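Local coordinates for protein class B carbapenemase GOB-18 (Elizabethkingia meningoseptica, PDB 5K0W) that probably hydrolyses beta-lactam antibiotics, carbapenems among them, as a class B3 metallo-beta-lactamase with two zinc ions in its active site, at residues Thr59-Ile64 and Leu162-Thr166; Asp188-Tyr193 and Tyr257-Met263. All blocks are in the same frame, centred on the assembly; numbering follows the deposited sequence.

Interaction 1 of 2, residues Thr59-Ile64 and Leu162-Thr166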
# COMPACT_ATOMS: atom_id res chain seq x y z
N THR A 59 5.88 3.85 17.13
CA THR A 59 5.20 4.49 18.26
C THR A 59 5.82 4.05 19.58
O THR A 59 6.60 3.09 19.64
CB THR A 59 3.68 4.21 18.32
OG1 THR A 59 3.48 3.05 19.11
CG2 THR A 59 2.99 4.12 16.94
N ASP A 60 5.38 4.72 20.65
CA ASP A 60 5.75 4.52 22.05
C ASP A 60 5.30 3.14 22.58
O ASP A 60 5.96 2.58 23.45
CB ASP A 60 5.21 5.68 22.95
CG ASP A 60 3.77 6.23 22.67
OD1 ASP A 60 3.46 6.53 21.48
OD2 ASP A 60 3.02 6.45 23.64
N LYS A 61 4.17 2.64 22.04
CA LYS A 61 3.50 1.38 22.39
C LYS A 61 3.66 0.27 21.33
O LYS A 61 2.96 -0.74 21.42
CB LYS A 61 1.99 1.63 22.64
CG LYS A 61 1.64 2.87 23.45
CD LYS A 61 1.74 2.68 24.95
CE LYS A 61 1.50 4.01 25.65
NZ LYS A 61 2.05 4.03 27.03
N GLY A 62 4.58 0.47 20.36
CA GLY A 62 4.83 -0.50 19.30
C GLY A 62 4.87 0.08 17.90
O GLY A 62 4.78 1.29 17.73
N ASN A 63 4.98 -0.79 16.88
CA ASN A 63 5.08 -0.38 15.47
C ASN A 63 3.95 -0.84 14.58
O ASN A 63 3.29 -1.86 14.84
CB ASN A 63 6.40 -0.85 14.86
CG ASN A 63 7.63 -0.42 15.60
OD1 ASN A 63 7.68 0.63 16.25
ND2 ASN A 63 8.66 -1.24 15.49
N ILE A 64 3.77 -0.10 13.47
CA ILE A 64 2.78 -0.38 12.45
C ILE A 64 3.54 -0.54 11.14
O ILE A 64 4.45 0.24 10.85
CB ILE A 64 1.71 0.75 12.35
CG1 ILE A 64 0.99 0.97 13.71
CG2 ILE A 64 0.71 0.48 11.21
CD1 ILE A 64 0.21 2.32 13.89
N LEU A 162 -2.62 3.36 17.93
CA LEU A 162 -1.46 2.73 18.58
C LEU A 162 -0.63 3.90 19.08
O LEU A 162 -0.16 4.70 18.27
CB LEU A 162 -0.68 1.84 17.58
CG LEU A 162 0.40 0.92 18.16
CD1 LEU A 162 -0.20 -0.27 18.88
CD2 LEU A 162 1.34 0.44 17.09
N GLY A 163 -0.54 4.04 20.39
CA GLY A 163 0.13 5.19 20.99
C GLY A 163 -0.65 6.46 20.69
O GLY A 163 -1.88 6.43 20.65
N ASN A 164 0.06 7.56 20.41
CA ASN A 164 -0.55 8.86 20.07
C ASN A 164 -0.95 8.93 18.60
O ASN A 164 -1.77 9.77 18.22
CB ASN A 164 0.39 10.02 20.41
CG ASN A 164 1.01 9.96 21.78
OD1 ASN A 164 2.23 9.91 21.92
ND2 ASN A 164 0.19 10.00 22.83
N ILE A 165 -0.37 8.02 17.77
CA ILE A 165 -0.63 7.87 16.34
C ILE A 165 -2.06 7.36 16.10
O ILE A 165 -2.49 6.41 16.76
CB ILE A 165 0.45 6.93 15.72
CG1 ILE A 165 1.75 7.70 15.37
CG2 ILE A 165 -0.06 6.09 14.54
CD1 ILE A 165 1.73 8.62 14.06
N THR A 166 -2.78 8.02 15.18
CA THR A 166 -4.13 7.65 14.74
C THR A 166 -4.16 7.68 13.21
O THR A 166 -3.89 8.73 12.62
CB THR A 166 -5.23 8.57 15.34
OG1 THR A 166 -5.07 8.65 16.76
CG2 THR A 166 -6.64 8.08 15.00
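The side chain of Leu-162 sits against Thr-59, Gly-62 and Ile-64, and this is where the contact is dense. Its CD2 lies 3.4 Å from Ile-64 CG1, the two side chains sliding past each other in opposite directions, and is also 3.6 Å from the carbonyl O of Gly-62. With CG anti to the backbone N (chi1 -169°), the leucine carries both methyls across to the other hairpin. Ile-64 CD1 touches both Leu-162 CB and Ile-165 CG2, 3.8 Å from the latter. The methyl CG2 of Thr-59 fills in beside Ile-165 CB at 4.0 Å and approaches the carbonyl O of Leu-162. Thr-59 OG1 is turned back on its own type I turn. It donates to Gly-62 O over 2.6 Å, on the face of that carbonyl opposite to Thr-59 N, and accepts from Lys-61 N at 3.0 Å, forming an ST turn.

Toward solvent the contact thins out. Lys-61 touches Gly-163 CA through CG, and its bent chain then leads the ammonium away. Asp-60 OD1 comes within 3.6 Å of Asn-164 OD1 without a hydrogen bond, the carboxylate and amide planes only 19° apart. Gly-163, at positive phi, follows Leu-162 in the type II' turn.

The two tight turns end hairpins from the two sheets of the metallo-beta-lactamase sandwich, strands 55-59 and 62-66 facing 159-162 and 165-171. Leu-162 continues inward onto Lys-92 and Ile-93. Each turn is hydrogen-bonded within itself, and no hydrogen bond crosses between the segments, so what joins the two hairpins here is mainly the apolar packing round Leu-162.

Interaction 2 of 2, residues Asp188-Tyr193 and Tyr257-Met263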
# COMPACT_ATOMS: atom_id res chain seq x y z
N ASP A 188 7.85 15.92 14.01
CA ASP A 188 9.27 15.93 14.30
C ASP A 188 9.48 17.07 15.30
O ASP A 188 8.50 17.59 15.85
CB ASP A 188 10.15 16.01 13.03
CG ASP A 188 9.97 17.20 12.10
OD1 ASP A 188 9.30 18.18 12.51
OD2 ASP A 188 10.51 17.16 10.97
N GLU A 189 10.72 17.44 15.55
CA GLU A 189 11.13 18.51 16.47
C GLU A 189 10.64 19.89 15.99
O GLU A 189 10.31 20.74 16.81
CB GLU A 189 12.66 18.48 16.67
CG GLU A 189 13.49 17.96 15.49
CD GLU A 189 13.51 16.47 15.16
OE1 GLU A 189 13.46 15.64 16.10
OE2 GLU A 189 13.53 16.14 13.96
N LYS A 190 10.54 20.06 14.65
CA LYS A 190 10.13 21.25 13.93
C LYS A 190 8.59 21.47 13.85
O LYS A 190 8.12 22.53 14.29
CB LYS A 190 10.78 21.25 12.52
CG LYS A 190 10.32 22.39 11.60
CD LYS A 190 11.18 22.55 10.33
CE LYS A 190 10.64 23.62 9.43
NZ LYS A 190 10.18 23.06 8.12
N ARG A 191 7.83 20.52 13.28
CA ARG A 191 6.38 20.67 13.03
C ARG A 191 5.59 19.36 12.98
O ARG A 191 6.14 18.27 13.16
CB ARG A 191 6.17 21.41 11.68
CG ARG A 191 7.08 20.88 10.54
CD ARG A 191 6.66 21.31 9.16
NE ARG A 191 5.32 20.81 8.85
CZ ARG A 191 4.65 21.08 7.74
NH1 ARG A 191 3.43 20.61 7.58
NH2 ARG A 191 5.20 21.83 6.79
N LYS A 192 4.27 19.47 12.72
CA LYS A 192 3.31 18.38 12.52
C LYS A 192 3.16 18.24 10.99
O LYS A 192 3.40 19.21 10.26
CB LYS A 192 1.95 18.71 13.16
CG LYS A 192 1.93 18.61 14.69
CD LYS A 192 0.56 18.95 15.26
CE LYS A 192 0.57 19.21 16.75
NZ LYS A 192 0.68 17.96 17.55
N TYR A 193 2.79 17.04 10.52
CA TYR A 193 2.61 16.75 9.08
C TYR A 193 1.42 15.85 8.87
O TYR A 193 1.38 14.76 9.44
CB TYR A 193 3.83 15.99 8.50
CG TYR A 193 5.19 16.61 8.70
CD1 TYR A 193 5.97 16.27 9.80
CD2 TYR A 193 5.74 17.45 7.74
CE1 TYR A 193 7.26 16.79 9.96
CE2 TYR A 193 7.04 17.94 7.86
CZ TYR A 193 7.79 17.61 8.98
OH TYR A 193 9.06 18.12 9.11
N TYR A 257 17.60 13.55 5.93
CA TYR A 257 16.19 13.79 6.26
C TYR A 257 15.71 15.09 5.59
O TYR A 257 16.27 16.16 5.82
CB TYR A 257 16.03 13.85 7.80
CG TYR A 257 14.62 14.08 8.28
CD1 TYR A 257 13.61 13.16 8.00
CD2 TYR A 257 14.29 15.19 9.06
CE1 TYR A 257 12.30 13.36 8.45
CE2 TYR A 257 13.00 15.38 9.54
CZ TYR A 257 12.01 14.45 9.24
OH TYR A 257 10.72 14.65 9.68
N ASN A 258 14.72 14.95 4.70
CA ASN A 258 14.16 16.06 3.90
C ASN A 258 12.66 15.84 3.56
O ASN A 258 12.32 15.54 2.40
CB ASN A 258 15.02 16.27 2.63
CG ASN A 258 14.76 17.53 1.83
OD1 ASN A 258 13.79 18.27 2.05
ND2 ASN A 258 15.63 17.80 0.88
N PRO A 259 11.73 16.02 4.54
CA PRO A 259 10.29 15.85 4.25
C PRO A 259 9.72 16.65 3.08
O PRO A 259 8.72 16.21 2.49
CB PRO A 259 9.62 16.27 5.56
CG PRO A 259 10.63 16.06 6.58
CD PRO A 259 11.95 16.36 5.96
N GLN A 260 10.32 17.82 2.74
CA GLN A 260 9.89 18.73 1.65
C GLN A 260 9.94 18.13 0.27
O GLN A 260 9.36 18.68 -0.66
CB GLN A 260 10.66 20.06 1.68
CG GLN A 260 10.30 20.96 2.85
CD GLN A 260 11.29 20.87 3.98
OE1 GLN A 260 11.95 19.84 4.21
NE2 GLN A 260 11.40 21.95 4.73
N LEU A 261 10.64 16.99 0.12
CA LEU A 261 10.71 16.24 -1.13
C LEU A 261 9.33 15.65 -1.42
O LEU A 261 8.95 15.53 -2.58
CB LEU A 261 11.72 15.09 -1.04
CG LEU A 261 13.20 15.44 -0.92
CD1 LEU A 261 13.99 14.26 -0.43
CD2 LEU A 261 13.75 15.96 -2.26
N PHE A 262 8.59 15.30 -0.35
CA PHE A 262 7.28 14.66 -0.43
C PHE A 262 6.10 15.61 -0.20
O PHE A 262 4.98 15.17 0.08
CB PHE A 262 7.26 13.40 0.45
CG PHE A 262 8.52 12.59 0.29
CD1 PHE A 262 8.79 11.91 -0.90
CD2 PHE A 262 9.49 12.58 1.28
CE1 PHE A 262 9.98 11.21 -1.08
CE2 PHE A 262 10.69 11.87 1.12
CZ PHE A 262 10.92 11.18 -0.06
N MET A 263 6.34 16.91 -0.41
CA MET A 263 5.36 17.98 -0.25
C MET A 263 4.98 18.56 -1.61
O MET A 263 4.52 19.70 -1.70
CB MET A 263 5.91 19.07 0.66
CG MET A 263 6.09 18.61 2.07
SD MET A 263 6.57 19.96 3.13
CE MET A 263 6.37 19.19 4.68
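Hydrogen bonds centre on the carboxylate of Asp-188. Its OD2 accepts from Tyr-257 OH across the contact at 2.8 Å, on the anti side and 28° out of the carboxylate plane, and from Tyr-193 OH of its own segment at 2.5 Å. Both hydroxyls arrive from the same face. The oxygen lies at the edge of the Tyr-257 ring, whose plane stands steeply, 73°, to the carboxylate. OD1 is taken up by the turn itself: Arg-191 N reaches it at 2.9 Å nearly along the C-O axis, an Asx motif that holds the carboxylate toward the two phenols. Tyr-257 OH is also bonded to Gly-42 N, and the ring makes a cation-pi contact with Arg-39.

These residues lie where the hairpin of strands 180-187 and 192-198, in the five-stranded sheet, meets the loop preceding helix 265-284, which contains the short 3-10 turn 259-261.

Apolar contacts gather round Tyr-193. Met-263, extended beyond CG, brings CE to the edge of the ring, 3.5 Å from CE2, while Pro-259 CB approaches CE2 obliquely at 3.8 Å. Pro-259 CD lies over the centre of the Tyr-257 ring.

Charge enters through Arg-191. NE and NH1 hold Lys-192 O side-on, at 2.9 and 3.0 Å, fixing the guanidinium, and NH1 pairs with Asp-235. Met-263 CE and Tyr-193 CD2 lie over one and the same guanidinium face, with CE 3.6 Å from NH2.

In the fold
Both contacts involve turns of the five-stranded sheet, and their centres lie 19 Å apart, away from the zinc sites, with no touch between them. Interaction 1 joins that sheet to the seven-stranded one through two hairpin turns. Interaction 2 sets the hairpin of strands 180-187 and 192-198 against the loop before the C-terminal helix 265-284. Each is partly buried, but they differ in chemistry. Residues 59-64 and 162-166 meet by aliphatic packing that runs into the space between the sheets, with polar groups at the outer margin. Residues 188-193 and 257-263 are joined by a hydrogen-bonded carboxylate beside aromatic, proline and methionine packing, with charged side chains toward the surface.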